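Side-chain contacts in periplasmic protein TorT (Vibrio parahaemolyticus, PDB 3O1I), which probably binds trimethylamine N-oxide in the periplasm and presents it to the sensor kinase TorS, as a solute-binding receptor of the type I periplasmic-binding fold: residues N87-A92 against A261-H266; H79-W84 against S104-G109; E128-G133 against I195-G200; S50-Q55 against H75-N80. One frame throughout, in Å; residues are numbered along the deposited sequence.

Interaction 1: residues N87-A92 against A261-H266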
loop_
_atom_site.group_PDB
_atom_site.type_symbol
_atom_site.label_atom_id
_atom_site.label_comp_id
_atom_site.label_asym_id
_atom_site.label_seq_id
_atom_site.Cartn_x
_atom_site.Cartn_y
_atom_site.Cartn_z
ATOM N N ASN D 87 -2.827 42.214 0.444
ATOM C CA ASN D 87 -3.525 43.134 -0.453
ATOM C C ASN D 87 -3.866 42.480 -1.763
ATOM O O ASN D 87 -4.555 43.074 -2.590
ATOM C CB ASN D 87 -2.675 44.375 -0.762
ATOM C CG ASN D 87 -1.578 44.112 -1.805
ATOM O OD1 ASN D 87 -0.698 43.267 -1.608
ATOM N ND2 ASN D 87 -1.626 44.852 -2.913
ATOM N N THR D 88 -3.374 41.265 -1.963
ATOM C CA THR D 88 -3.624 40.571 -3.209
ATOM C C THR D 88 -5.111 40.435 -3.510
ATOM O O THR D 88 -5.904 40.059 -2.644
ATOM C CB THR D 88 -2.987 39.182 -3.200
ATOM O OG1 THR D 88 -1.643 39.280 -2.716
ATOM C CG2 THR D 88 -2.964 38.606 -4.609
ATOM N N PRO D 89 -5.505 40.779 -4.749
ATOM C CA PRO D 89 -6.888 40.707 -5.220
ATOM C C PRO D 89 -7.157 39.278 -5.659
ATOM O O PRO D 89 -6.422 38.728 -6.486
ATOM C CB PRO D 89 -6.893 41.676 -6.393
ATOM C CG PRO D 89 -5.529 41.465 -6.980
ATOM C CD PRO D 89 -4.648 41.443 -5.750
ATOM N N VAL D 90 -8.200 38.675 -5.099
ATOM C CA VAL D 90 -8.539 37.300 -5.434
ATOM C C VAL D 90 -9.662 37.225 -6.459
ATOM O O VAL D 90 -10.535 38.092 -6.515
ATOM C CB VAL D 90 -8.961 36.501 -4.176
ATOM C CG1 VAL D 90 -7.892 36.608 -3.107
ATOM C CG2 VAL D 90 -10.285 37.015 -3.653
ATOM N N PHE D 91 -9.617 36.180 -7.276
ATOM C CA PHE D 91 -10.620 35.941 -8.305
ATOM C C PHE D 91 -11.148 34.516 -8.135
ATOM O O PHE D 91 -10.410 33.556 -8.377
ATOM C CB PHE D 91 -10.010 36.077 -9.712
ATOM C CG PHE D 91 -9.776 37.495 -10.150
ATOM C CD1 PHE D 91 -8.633 38.185 -9.761
ATOM C CD2 PHE D 91 -10.707 38.144 -10.960
ATOM C CE1 PHE D 91 -8.420 39.499 -10.170
ATOM C CE2 PHE D 91 -10.503 39.456 -11.370
ATOM C CZ PHE D 91 -9.357 40.134 -10.975
ATOM N N ALA D 92 -12.404 34.371 -7.713
ATOM C CA ALA D 92 -12.996 33.044 -7.549
ATOM C C ALA D 92 -13.055 32.402 -8.939
ATOM O O ALA D 92 -13.522 33.027 -9.886
ATOM C CB ALA D 92 -14.393 33.155 -6.942
ATOM N N ALA D 261 -6.369 39.225 -15.437
ATOM C CA ALA D 261 -5.472 39.879 -16.387
ATOM C C ALA D 261 -5.972 41.277 -16.778
ATOM O O ALA D 261 -5.186 42.143 -17.166
ATOM C CB ALA D 261 -5.305 39.012 -17.626
ATOM N N HIS D 262 -7.281 41.486 -16.669
ATOM C CA HIS D 262 -7.906 42.767 -16.996
ATOM C C HIS D 262 -7.840 43.713 -15.804
ATOM O O HIS D 262 -7.495 44.880 -15.949
ATOM C CB HIS D 262 -9.364 42.548 -17.412
ATOM C CG HIS D 262 -9.544 42.329 -18.882
ATOM N ND1 HIS D 262 -8.653 41.607 -19.647
ATOM C CD2 HIS D 262 -10.520 42.734 -19.729
ATOM C CE1 HIS D 262 -9.070 41.578 -20.900
ATOM N NE2 HIS D 262 -10.201 42.255 -20.977
ATOM N N TYR D 263 -8.178 43.207 -14.625
ATOM C CA TYR D 263 -8.127 44.016 -13.415
ATOM C C TYR D 263 -6.688 44.458 -13.166
ATOM O O TYR D 263 -6.438 45.373 -12.386
ATOM C CB TYR D 263 -8.625 43.208 -12.222
ATOM C CG TYR D 263 -8.416 43.886 -10.897
ATOM C CD1 TYR D 263 -9.379 44.734 -10.364
ATOM C CD2 TYR D 263 -7.251 43.677 -10.171
ATOM C CE1 TYR D 263 -9.186 45.356 -9.134
ATOM C CE2 TYR D 263 -7.044 44.295 -8.940
ATOM C CZ TYR D 263 -8.016 45.130 -8.427
ATOM O OH TYR D 263 -7.820 45.725 -7.205
ATOM N N LEU D 264 -5.740 43.801 -13.827
ATOM C CA LEU D 264 -4.338 44.151 -13.658
ATOM C C LEU D 264 -3.781 44.955 -14.832
ATOM O O LEU D 264 -2.573 45.153 -14.946
ATOM C CB LEU D 264 -3.486 42.895 -13.430
ATOM C CG LEU D 264 -3.678 42.102 -12.126
ATOM C CD1 LEU D 264 -2.573 41.048 -12.035
ATOM C CD2 LEU D 264 -3.632 43.022 -10.904
ATOM N N ARG D 265 -4.667 45.412 -15.705
ATOM C CA ARG D 265 -4.271 46.232 -16.842
ATOM C C ARG D 265 -5.372 47.279 -17.000
ATOM O O ARG D 265 -5.444 47.997 -18.000
ATOM C CB ARG D 265 -4.143 45.386 -18.112
ATOM C CG ARG D 265 -3.156 44.237 -18.003
ATOM C CD ARG D 265 -2.691 43.786 -19.378
ATOM N NE ARG D 265 -2.197 42.415 -19.366
ATOM C CZ ARG D 265 -1.506 41.853 -20.355
ATOM N NH1 ARG D 265 -1.217 42.545 -21.448
ATOM N NH2 ARG D 265 -1.105 40.593 -20.251
ATOM N N HIS D 266 -6.215 47.338 -15.972
ATOM C CA HIS D 266 -7.358 48.238 -15.876
ATOM C C HIS D 266 -8.261 48.265 -17.106
ATOM O O HIS D 266 -8.711 49.331 -17.542
ATOM C CB HIS D 266 -6.900 49.656 -15.531
ATOM C CG HIS D 266 -7.786 50.343 -14.536
ATOM N ND1 HIS D 266 -7.966 49.872 -13.254
ATOM C CD2 HIS D 266 -8.558 51.451 -14.640
ATOM C CE1 HIS D 266 -8.810 50.660 -12.611
ATOM N NE2 HIS D 266 -9.183 51.626 -13.429
#
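Pro89 and Tyr263 bring the two backbones to their nearest approach, with their CA atoms 8.9 Å apart, so side chains alone bridge the gap between the strand 90-92 region and the last turn of helix 249-263. Tyr263 does the work on the helix side and meets two partners with different parts of itself. Its CG stands anti to the backbone N (chi1 171°), which swings the ring off the helix end toward Pro89. Phe91 arrives edge on: its CZ lies 3.4 Å from Tyr263 CB, and CB sits at the edge of the phenyl ring, near its plane. The two rings form an offset edge-to-face pair, the edge of Phe91 toward the face of Tyr263, with centroids 5.9 Å apart and planes at 71°. Further along the tyrosine, Pro89 CB touches Tyr263 CE2 at 3.7 Å, and Pro89 CG lies 3.8 Å from the same carbon, so the pyrrolidine ring meets the phenol obliquely at one corner. Lys108, on the neighbouring strand 107-110, lays its side chain against all three residues, and Phe91 also touches Gln259 and Ala260 one turn back in the helix. This is helix-on-sheet packing in a type I periplasmic-binding fold: helix 249-263 comes late in the chain, after the strands of the four-stranded sheet, and packs back on the domain built round the five-stranded parallel sheet. Carbon meets carbon throughout, which implies that ring shape and the hydrophobic effect, not directional polar bonds, probably hold the helix end to strand 90-92 and the proline before it.

Interaction 2: residues H79-W84 against S104-G109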
loop_
_atom_site.group_PDB
_atom_site.type_symbol
_atom_site.label_atom_id
_atom_site.label_comp_id
_atom_site.label_asym_id
_atom_site.label_seq_id
_atom_site.Cartn_x
_atom_site.Cartn_y
_atom_site.Cartn_z
ATOM N N HIS D 79 -13.173 34.702 6.827
ATOM C CA HIS D 79 -12.690 35.722 7.741
ATOM C C HIS D 79 -11.170 35.708 7.811
ATOM O O HIS D 79 -10.605 36.185 8.793
ATOM C CB HIS D 79 -13.242 35.458 9.145
ATOM C CG HIS D 79 -14.722 35.245 9.185
ATOM N ND1 HIS D 79 -15.625 36.234 8.863
ATOM C CD2 HIS D 79 -15.456 34.159 9.517
ATOM C CE1 HIS D 79 -16.853 35.766 8.998
ATOM N NE2 HIS D 79 -16.780 34.509 9.393
ATOM N N ASN D 80 -10.497 35.180 6.791
ATOM C CA ASN D 80 -9.040 35.100 6.860
ATOM C C ASN D 80 -8.254 35.281 5.574
ATOM O O ASN D 80 -7.045 35.435 5.625
ATOM C CB ASN D 80 -8.636 33.754 7.463
ATOM C CG ASN D 80 -9.468 33.384 8.671
ATOM O OD1 ASN D 80 -9.329 33.975 9.742
ATOM N ND2 ASN D 80 -10.360 32.410 8.500
ATOM N N LEU D 81 -8.920 35.252 4.428
ATOM C CA LEU D 81 -8.228 35.376 3.143
ATOM C C LEU D 81 -7.023 36.328 3.128
ATOM O O LEU D 81 -5.908 35.933 2.777
ATOM C CB LEU D 81 -9.221 35.794 2.052
ATOM C CG LEU D 81 -8.611 36.105 0.682
ATOM C CD1 LEU D 81 -7.794 34.929 0.208
ATOM C CD2 LEU D 81 -9.706 36.421 -0.317
ATOM N N LYS D 82 -7.255 37.582 3.500
ATOM C CA LYS D 82 -6.204 38.594 3.519
ATOM C C LYS D 82 -5.035 38.096 4.369
ATOM O O LYS D 82 -3.861 38.294 4.033
ATOM C CB LYS D 82 -6.771 39.903 4.085
ATOM C CG LYS D 82 -5.877 41.132 3.894
ATOM C CD LYS D 82 -6.556 42.393 4.437
ATOM C CE LYS D 82 -5.600 43.578 4.495
ATOM N NZ LYS D 82 -6.282 44.769 5.069
ATOM N N SER D 83 -5.389 37.430 5.464
ATOM C CA SER D 83 -4.444 36.859 6.419
ATOM C C SER D 83 -3.511 35.810 5.796
ATOM O O SER D 83 -2.593 35.326 6.454
ATOM C CB SER D 83 -5.234 36.246 7.589
ATOM O OG SER D 83 -4.407 35.537 8.491
ATOM N N TRP D 84 -3.754 35.452 4.538
ATOM C CA TRP D 84 -2.914 34.477 3.846
ATOM C C TRP D 84 -2.351 35.082 2.561
ATOM O O TRP D 84 -1.350 34.597 2.029
ATOM C CB TRP D 84 -3.696 33.198 3.487
ATOM C CG TRP D 84 -4.301 32.472 4.650
ATOM C CD1 TRP D 84 -5.532 32.690 5.206
ATOM C CD2 TRP D 84 -3.694 31.428 5.423
ATOM N NE1 TRP D 84 -5.731 31.848 6.275
ATOM C CE2 TRP D 84 -4.619 31.063 6.432
ATOM C CE3 TRP D 84 -2.459 30.765 5.364
ATOM C CZ2 TRP D 84 -4.345 30.063 7.377
ATOM C CZ3 TRP D 84 -2.186 29.771 6.305
ATOM C CH2 TRP D 84 -3.126 29.431 7.296
ATOM N N SER D 104 -13.922 40.457 2.018
ATOM C CA SER D 104 -14.498 40.708 0.698
ATOM C C SER D 104 -13.760 41.789 -0.074
ATOM O O SER D 104 -13.708 41.772 -1.304
ATOM C CB SER D 104 -15.966 41.101 0.833
ATOM O OG SER D 104 -16.539 41.303 -0.444
ATOM N N THR D 105 -13.185 42.724 0.667
ATOM C CA THR D 105 -12.439 43.839 0.099
ATOM C C THR D 105 -11.337 43.378 -0.854
ATOM O O THR D 105 -10.688 44.193 -1.516
ATOM C CB THR D 105 -11.797 44.659 1.222
ATOM O OG1 THR D 105 -12.767 44.887 2.253
ATOM C CG2 THR D 105 -11.297 45.995 0.689
ATOM N N LEU D 106 -11.138 42.067 -0.922
ATOM C CA LEU D 106 -10.102 41.490 -1.762
ATOM C C LEU D 106 -10.630 40.991 -3.103
ATOM O O LEU D 106 -9.961 41.116 -4.134
ATOM C CB LEU D 106 -9.438 40.341 -1.002
ATOM C CG LEU D 106 -8.881 40.733 0.370
ATOM C CD1 LEU D 106 -8.808 39.511 1.261
ATOM C CD2 LEU D 106 -7.516 41.386 0.211
ATOM N N LEU D 107 -11.832 40.425 -3.081
ATOM C CA LEU D 107 -12.455 39.888 -4.283
ATOM C C LEU D 107 -12.727 41.003 -5.280
ATOM O O LEU D 107 -13.435 41.961 -4.977
ATOM C CB LEU D 107 -13.753 39.166 -3.910
ATOM C CG LEU D 107 -14.551 38.458 -5.010
ATOM C CD1 LEU D 107 -13.624 37.664 -5.918
ATOM C CD2 LEU D 107 -15.592 37.556 -4.354
ATOM N N LYS D 108 -12.156 40.876 -6.472
ATOM C CA LYS D 108 -12.321 41.887 -7.508
ATOM C C LYS D 108 -13.153 41.371 -8.676
ATOM O O LYS D 108 -13.739 42.150 -9.433
ATOM C CB LYS D 108 -10.945 42.335 -8.012
ATOM C CG LYS D 108 -9.974 42.765 -6.909
ATOM C CD LYS D 108 -10.548 43.883 -6.037
ATOM C CE LYS D 108 -9.627 44.209 -4.868
ATOM N NZ LYS D 108 -10.275 45.108 -3.871
ATOM N N GLY D 109 -13.193 40.049 -8.810
ATOM C CA GLY D 109 -13.948 39.409 -9.877
ATOM C C GLY D 109 -14.156 37.933 -9.570
ATOM O O GLY D 109 -13.333 37.320 -8.886
#
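Leu106 packs on Leu81 and Lys82 in an apolar contact between the start of the short helix 82-85 and the turn that leads into strand 107-110, at one side of the five-stranded parallel sheet. One methyl carries most of it. Leu106 CD1 lies 3.5 Å from Leu81 CG and 3.6 Å from Leu81 CD2, the two leucines sliding past each other in opposite directions. The same methyl reaches Lys82 CB at 3.5 Å, while the other branch, Leu106 CD2, brushes Lys82 CG at 4.0 Å. Here the side chains cross at about a right angle. Lys82 has CG anti to the backbone N (chi1 -168°) and is extended beyond it, carrying its ammonium away from the leucine. The backbone N of Lys82 is hydrogen-bonded to Gln103 OE1, a polar tie beside the apolar one. Within the second segment Lys108 folds back on its own turn: NZ donates to Thr105 O at 2.6 Å, tilted 33° out of the carbonyl plane. Leu81 and Leu107 both touch Val90 of the adjoining strand 90-92, whose backbone is hydrogen-bonded to Leu106 and Lys108. On the far side Trp84 rests against Glu53 and Gln54, so helix 82-85 sits between helix 49-62 and the turn before strand 107-110.

Interaction 3: residues E128-G133 against I195-G200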
loop_
_atom_site.group_PDB
_atom_site.type_symbol
_atom_site.label_atom_id
_atom_site.label_comp_id
_atom_site.label_asym_id
_atom_site.label_seq_id
_atom_site.Cartn_x
_atom_site.Cartn_y
_atom_site.Cartn_z
ATOM N N GLU D 128 -39.732 16.822 -20.597
ATOM C CA GLU D 128 -40.074 17.064 -21.990
ATOM C C GLU D 128 -40.117 15.744 -22.737
ATOM O O GLU D 128 -40.598 15.659 -23.861
ATOM C CB GLU D 128 -39.020 17.987 -22.612
ATOM C CG GLU D 128 -39.198 18.278 -24.099
ATOM C CD GLU D 128 -38.140 19.237 -24.640
ATOM O OE1 GLU D 128 -36.933 18.962 -24.455
ATOM O OE2 GLU D 128 -38.517 20.261 -25.254
ATOM N N ARG D 129 -39.602 14.711 -22.089
ATOM C CA ARG D 129 -39.556 13.379 -22.669
ATOM C C ARG D 129 -40.673 12.548 -22.037
ATOM O O ARG D 129 -41.033 11.480 -22.527
ATOM C CB ARG D 129 -38.193 12.758 -22.366
ATOM C CG ARG D 129 -37.900 11.446 -23.064
ATOM C CD ARG D 129 -36.762 10.712 -22.357
ATOM N NE ARG D 129 -36.307 9.539 -23.096
ATOM C CZ ARG D 129 -35.714 9.603 -24.282
ATOM N NH1 ARG D 129 -35.513 10.783 -24.843
ATOM N NH2 ARG D 129 -35.327 8.498 -24.905
ATOM N N HIS D 130 -41.218 13.061 -20.940
ATOM C CA HIS D 130 -42.279 12.386 -20.210
ATOM C C HIS D 130 -43.261 13.380 -19.626
ATOM O O HIS D 130 -43.425 13.484 -18.406
ATOM C CB HIS D 130 -41.680 11.528 -19.105
ATOM C CG HIS D 130 -41.043 10.279 -19.610
ATOM N ND1 HIS D 130 -41.779 9.208 -20.065
ATOM C CD2 HIS D 130 -39.742 9.953 -19.797
ATOM C CE1 HIS D 130 -40.959 8.272 -20.510
ATOM N NE2 HIS D 130 -39.718 8.699 -20.359
ATOM N N PRO D 131 -43.933 14.133 -20.503
ATOM C CA PRO D 131 -44.912 15.134 -20.086
ATOM C C PRO D 131 -45.984 14.529 -19.197
ATOM O O PRO D 131 -46.283 13.337 -19.293
ATOM C CB PRO D 131 -45.471 15.632 -21.413
ATOM C CG PRO D 131 -44.279 15.508 -22.332
ATOM C CD PRO D 131 -43.759 14.145 -21.967
ATOM N N LYS D 132 -46.551 15.357 -18.327
ATOM C CA LYS D 132 -47.598 14.901 -17.429
ATOM C C LYS D 132 -48.578 14.042 -18.210
ATOM O O LYS D 132 -49.075 14.445 -19.262
ATOM C CB LYS D 132 -48.339 16.092 -16.813
ATOM C CG LYS D 132 -49.435 15.696 -15.834
ATOM C CD LYS D 132 -48.850 14.925 -14.663
ATOM C CE LYS D 132 -49.929 14.263 -13.829
ATOM N NZ LYS D 132 -49.337 13.440 -12.736
ATOM N N GLY D 133 -48.839 12.848 -17.694
ATOM C CA GLY D 133 -49.765 11.948 -18.349
ATOM C C GLY D 133 -49.069 10.982 -19.278
ATOM O O GLY D 133 -49.529 9.863 -19.462
ATOM N N ILE D 195 -36.629 1.087 -11.917
ATOM C CA ILE D 195 -35.901 2.202 -12.494
ATOM C C ILE D 195 -35.868 2.307 -14.005
ATOM O O ILE D 195 -35.381 1.415 -14.699
ATOM C CB ILE D 195 -34.459 2.239 -11.975
ATOM C CG1 ILE D 195 -34.468 2.132 -10.448
ATOM C CG2 ILE D 195 -33.779 3.528 -12.419
ATOM C CD1 ILE D 195 -35.404 3.120 -9.764
ATOM N N ASP D 196 -36.383 3.433 -14.491
ATOM C CA ASP D 196 -36.418 3.752 -15.913
ATOM C C ASP D 196 -35.151 4.531 -16.259
ATOM O O ASP D 196 -34.403 4.148 -17.166
ATOM C CB ASP D 196 -37.648 4.600 -16.230
ATOM C CG ASP D 196 -38.942 3.830 -16.070
ATOM O OD1 ASP D 196 -39.155 2.877 -16.845
ATOM O OD2 ASP D 196 -39.742 4.173 -15.171
ATOM N N TYR D 197 -34.917 5.620 -15.523
ATOM C CA TYR D 197 -33.741 6.471 -15.722
ATOM C C TYR D 197 -32.915 6.637 -14.451
ATOM O O TYR D 197 -33.410 6.453 -13.334
ATOM C CB TYR D 197 -34.140 7.883 -16.166
ATOM C CG TYR D 197 -34.962 7.969 -17.420
ATOM C CD1 TYR D 197 -36.307 8.329 -17.365
ATOM C CD2 TYR D 197 -34.391 7.724 -18.665
ATOM C CE1 TYR D 197 -37.065 8.449 -18.524
ATOM C CE2 TYR D 197 -35.137 7.838 -19.832
ATOM C CZ TYR D 197 -36.473 8.203 -19.758
ATOM O OH TYR D 197 -37.199 8.340 -20.920
ATOM N N ILE D 198 -31.653 7.003 -14.650
ATOM C CA ILE D 198 -30.730 7.281 -13.562
ATOM C C ILE D 198 -30.133 8.652 -13.879
ATOM O O ILE D 198 -29.511 8.847 -14.930
ATOM C CB ILE D 198 -29.539 6.290 -13.480
ATOM C CG1 ILE D 198 -30.012 4.865 -13.234
ATOM C CG2 ILE D 198 -28.624 6.690 -12.334
ATOM C CD1 ILE D 198 -28.861 3.861 -13.284
ATOM N N VAL D 199 -30.346 9.608 -12.987
ATOM C CA VAL D 199 -29.773 10.933 -13.160
ATOM C C VAL D 199 -28.783 11.144 -12.030
ATOM O O VAL D 199 -29.162 11.165 -10.857
ATOM C CB VAL D 199 -30.844 12.046 -13.130
ATOM C CG1 VAL D 199 -31.674 11.971 -14.378
ATOM C CG2 VAL D 199 -31.736 11.906 -11.916
ATOM N N GLY D 200 -27.509 11.270 -12.380
ATOM C CA GLY D 200 -26.506 11.472 -11.357
ATOM C C GLY D 200 -25.256 12.184 -11.830
ATOM O O GLY D 200 -25.232 12.756 -12.920
#
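Tyr197 reaches across with its hydroxyl to Arg129 and His130, and their side chains converge on that one oxygen. Arg129 has CG anti to its backbone nitrogen (chi1 -172°) and stays extended from CG to NE, which brings NE to 2.6 Å from Tyr197 OH. The oxygen lies at the edge of the guanidinium, near its plane, yet the N-H points poorly at it and the bond is weak. In His130, CG is anti to the carbonyl carbon (chi1 -75°), and the ring heads for the phenol, the two side chains approaching from opposite directions. His130 NE2 is 2.6 Å from Tyr197 OH, with the donor left undecided by the geometry. The hydroxyl is crowded in the model, so both bonds are to be read with caution. Imidazole and phenol meet by their rims, without overlap of faces, their planes inclined at 63°. The contact belongs to the second domain of the type I periplasmic-binding fold, where strand 197-200 runs parallel to strands 137-142 and 222-225. Residues 128-133 form the loop that leaves helix 116-127 and leads to strand 137-142. The phenol of Tyr197 is buried and also touches Thr137 and Leu242, while His130 leans on Ile167 of the outer strand 167-172. Arg129, by contrast, lies at the surface.

Interaction 4: residues S50-Q55 against H75-N80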
loop_
_atom_site.group_PDB
_atom_site.type_symbol
_atom_site.label_atom_id
_atom_site.label_comp_id
_atom_site.label_asym_id
_atom_site.label_seq_id
_atom_site.Cartn_x
_atom_site.Cartn_y
_atom_site.Cartn_z
ATOM N N SER D 50 -5.534 22.579 4.786
ATOM C CA SER D 50 -4.249 23.018 5.309
ATOM C C SER D 50 -3.249 23.221 4.183
ATOM O O SER D 50 -2.484 24.182 4.188
ATOM C CB SER D 50 -3.701 21.985 6.294
ATOM O OG SER D 50 -4.683 21.632 7.252
ATOM N N ARG D 51 -3.267 22.319 3.212
ATOM C CA ARG D 51 -2.339 22.418 2.099
ATOM C C ARG D 51 -2.627 23.588 1.160
ATOM O O ARG D 51 -1.714 24.114 0.518
ATOM C CB ARG D 51 -2.320 21.106 1.310
ATOM C CG ARG D 51 -1.279 21.081 0.204
ATOM C CD ARG D 51 -0.818 19.669 -0.041
ATOM N NE ARG D 51 -0.260 19.093 1.178
ATOM C CZ ARG D 51 -0.095 17.789 1.378
ATOM N NH1 ARG D 51 -0.452 16.927 0.430
ATOM N NH2 ARG D 51 0.418 17.341 2.524
ATOM N N GLN D 52 -3.887 24.002 1.075
ATOM C CA GLN D 52 -4.237 25.117 0.195
ATOM C C GLN D 52 -3.872 26.441 0.871
ATOM O O GLN D 52 -3.387 27.360 0.208
ATOM C CB GLN D 52 -5.733 25.084 -0.175
ATOM C CG GLN D 52 -6.097 26.042 -1.318
ATOM C CD GLN D 52 -7.562 25.983 -1.739
ATOM O OE1 GLN D 52 -8.464 26.099 -0.907
ATOM N NE2 GLN D 52 -7.800 25.816 -3.039
ATOM N N GLU D 53 -4.097 26.526 2.184
ATOM C CA GLU D 53 -3.754 27.721 2.958
ATOM C C GLU D 53 -2.283 28.015 2.740
ATOM O O GLU D 53 -1.890 29.160 2.553
ATOM C CB GLU D 53 -3.992 27.493 4.449
ATOM C CG GLU D 53 -5.436 27.305 4.828
ATOM C CD GLU D 53 -5.607 27.052 6.306
ATOM O OE1 GLU D 53 -4.966 26.111 6.817
ATOM O OE2 GLU D 53 -6.380 27.786 6.958
ATOM N N GLN D 54 -1.474 26.962 2.761
ATOM C CA GLN D 54 -0.040 27.100 2.554
ATOM C C GLN D 54 0.285 27.449 1.093
ATOM O O GLN D 54 1.096 28.331 0.830
ATOM C CB GLN D 54 0.683 25.808 2.977
ATOM C CG GLN D 54 0.317 25.286 4.385
ATOM C CD GLN D 54 0.587 26.287 5.514
ATOM O OE1 GLN D 54 1.724 26.703 5.736
ATOM N NE2 GLN D 54 -0.470 26.671 6.232
ATOM N N GLN D 55 -0.349 26.765 0.144
ATOM C CA GLN D 55 -0.112 27.037 -1.276
ATOM C C GLN D 55 -0.587 28.448 -1.579
ATOM O O GLN D 55 -0.088 29.119 -2.486
ATOM C CB GLN D 55 -0.875 26.044 -2.159
ATOM C CG GLN D 55 -0.394 24.600 -2.054
ATOM C CD GLN D 55 -0.927 23.724 -3.174
ATOM O OE1 GLN D 55 -2.137 23.545 -3.307
ATOM N NE2 GLN D 55 -0.021 23.172 -3.989
ATOM N N HIS D 75 -16.667 28.603 3.024
ATOM C CA HIS D 75 -16.384 29.274 4.282
ATOM C C HIS D 75 -14.969 29.062 4.845
ATOM O O HIS D 75 -14.750 29.182 6.053
ATOM C CB HIS D 75 -17.413 28.833 5.320
ATOM C CG HIS D 75 -18.835 28.961 4.854
ATOM N ND1 HIS D 75 -19.356 30.136 4.357
ATOM C CD2 HIS D 75 -19.842 28.057 4.810
ATOM C CE1 HIS D 75 -20.623 29.950 4.025
ATOM N NE2 HIS D 75 -20.942 28.697 4.290
ATOM N N ALA D 76 -14.010 28.775 3.968
ATOM C CA ALA D 76 -12.627 28.534 4.382
ATOM C C ALA D 76 -11.827 29.802 4.670
ATOM O O ALA D 76 -11.108 29.875 5.665
ATOM C CB ALA D 76 -11.914 27.713 3.324
ATOM N N TYR D 77 -11.947 30.795 3.794
ATOM C CA TYR D 77 -11.218 32.051 3.945
ATOM C C TYR D 77 -12.202 33.194 4.127
ATOM O O TYR D 77 -11.923 34.340 3.751
ATOM C CB TYR D 77 -10.378 32.286 2.699
ATOM C CG TYR D 77 -9.679 31.036 2.249
ATOM C CD1 TYR D 77 -9.556 30.734 0.900
ATOM C CD2 TYR D 77 -9.139 30.149 3.178
ATOM C CE1 TYR D 77 -8.909 29.573 0.481
ATOM C CE2 TYR D 77 -8.490 28.989 2.773
ATOM C CZ TYR D 77 -8.376 28.706 1.425
ATOM O OH TYR D 77 -7.722 27.565 1.021
ATOM N N GLU D 78 -13.352 32.865 4.712
ATOM C CA GLU D 78 -14.429 33.822 4.952
ATOM C C GLU D 78 -13.986 34.997 5.820
ATOM O O GLU D 78 -14.365 36.143 5.576
ATOM C CB GLU D 78 -15.614 33.110 5.615
ATOM C CG GLU D 78 -16.894 33.928 5.666
ATOM C CD GLU D 78 -18.001 33.235 6.443
ATOM O OE1 GLU D 78 -17.795 32.087 6.894
ATOM O OE2 GLU D 78 -19.082 33.839 6.603
ATOM N N HIS D 79 -13.173 34.702 6.827
ATOM C CA HIS D 79 -12.690 35.722 7.741
ATOM C C HIS D 79 -11.170 35.708 7.811
ATOM O O HIS D 79 -10.605 36.185 8.793
ATOM C CB HIS D 79 -13.242 35.458 9.145
ATOM C CG HIS D 79 -14.722 35.245 9.185
ATOM N ND1 HIS D 79 -15.625 36.234 8.863
ATOM C CD2 HIS D 79 -15.456 34.159 9.517
ATOM C CE1 HIS D 79 -16.853 35.766 8.998
ATOM N NE2 HIS D 79 -16.780 34.509 9.393
ATOM N N ASN D 80 -10.497 35.180 6.791
ATOM C CA ASN D 80 -9.040 35.100 6.860
ATOM C C ASN D 80 -8.254 35.281 5.574
ATOM O O ASN D 80 -7.045 35.435 5.625
ATOM C CB ASN D 80 -8.636 33.754 7.463
ATOM C CG ASN D 80 -9.468 33.384 8.671
ATOM O OD1 ASN D 80 -9.329 33.975 9.742
ATOM N ND2 ASN D 80 -10.360 32.410 8.500
#
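Tyr77 and Gln52 make the tight half of this contact, where a loop residue reaches helix 49-62. The phenol donates the hydrogen bond: Tyr77 OH is 2.5 Å from Gln52 OE1, and the approach to the carbonyl is bent (C=O...O 111°), with the donor tilted 28° out of the amide plane. Gln52 gets there as a long straight arm, its CG anti to the backbone N (chi1 -168°) and the chain extended beyond. Its aliphatic part also lies alongside the hydroxyl, with Gln52 CG 3.2 Å from Tyr77 OH. Ala76 CB covers one face of the tyrosine ring at 3.6 Å above its plane, toward the rim, and Leu69 and Thr71 touch the ring as well. The other half is looser. Glu53 CG comes no nearer than 4.0 Å to Tyr77 CE2, and the glutamate is partly exposed, running past the ring toward Trp84. Arg51, which takes no part in the contact with Tyr77, has a long, weak ion pair with an acidic side chain on the chain of another protein. Both ends of the Gln52 amide are used: NE2 donates to Gly70 O and weakly to Tyr12 O, and OE1 takes a weak bond from Val72 N besides the tyrosine. That set of partners fixes which way the buried amide is turned, and through it ties helix 49-62 to the end of strand 7-12 and the loop after strand 66-69.

How the interactions relate
From the N terminus, interaction 4 closes first, joining helix 49-62 to the loop after strand 66-69. Interaction 2 opens on the last residues of that loop, sharing His79 and Asn80, and closes at 104-109. Interaction 1 opens at 87-92, within the 79-109 span that interaction 2 closes, and closes only at 261-266, so the two cross; they also touch, through the neighbouring strands 90-92 and 107-110. Interaction 3 is nested inside the long loop closed by interaction 1, with its centre about 44 Å from that of interaction 1. Interactions 1, 2 and 4 thus join parts of the domain round the five-stranded sheet, and interaction 3 parts of the domain round the four-stranded one.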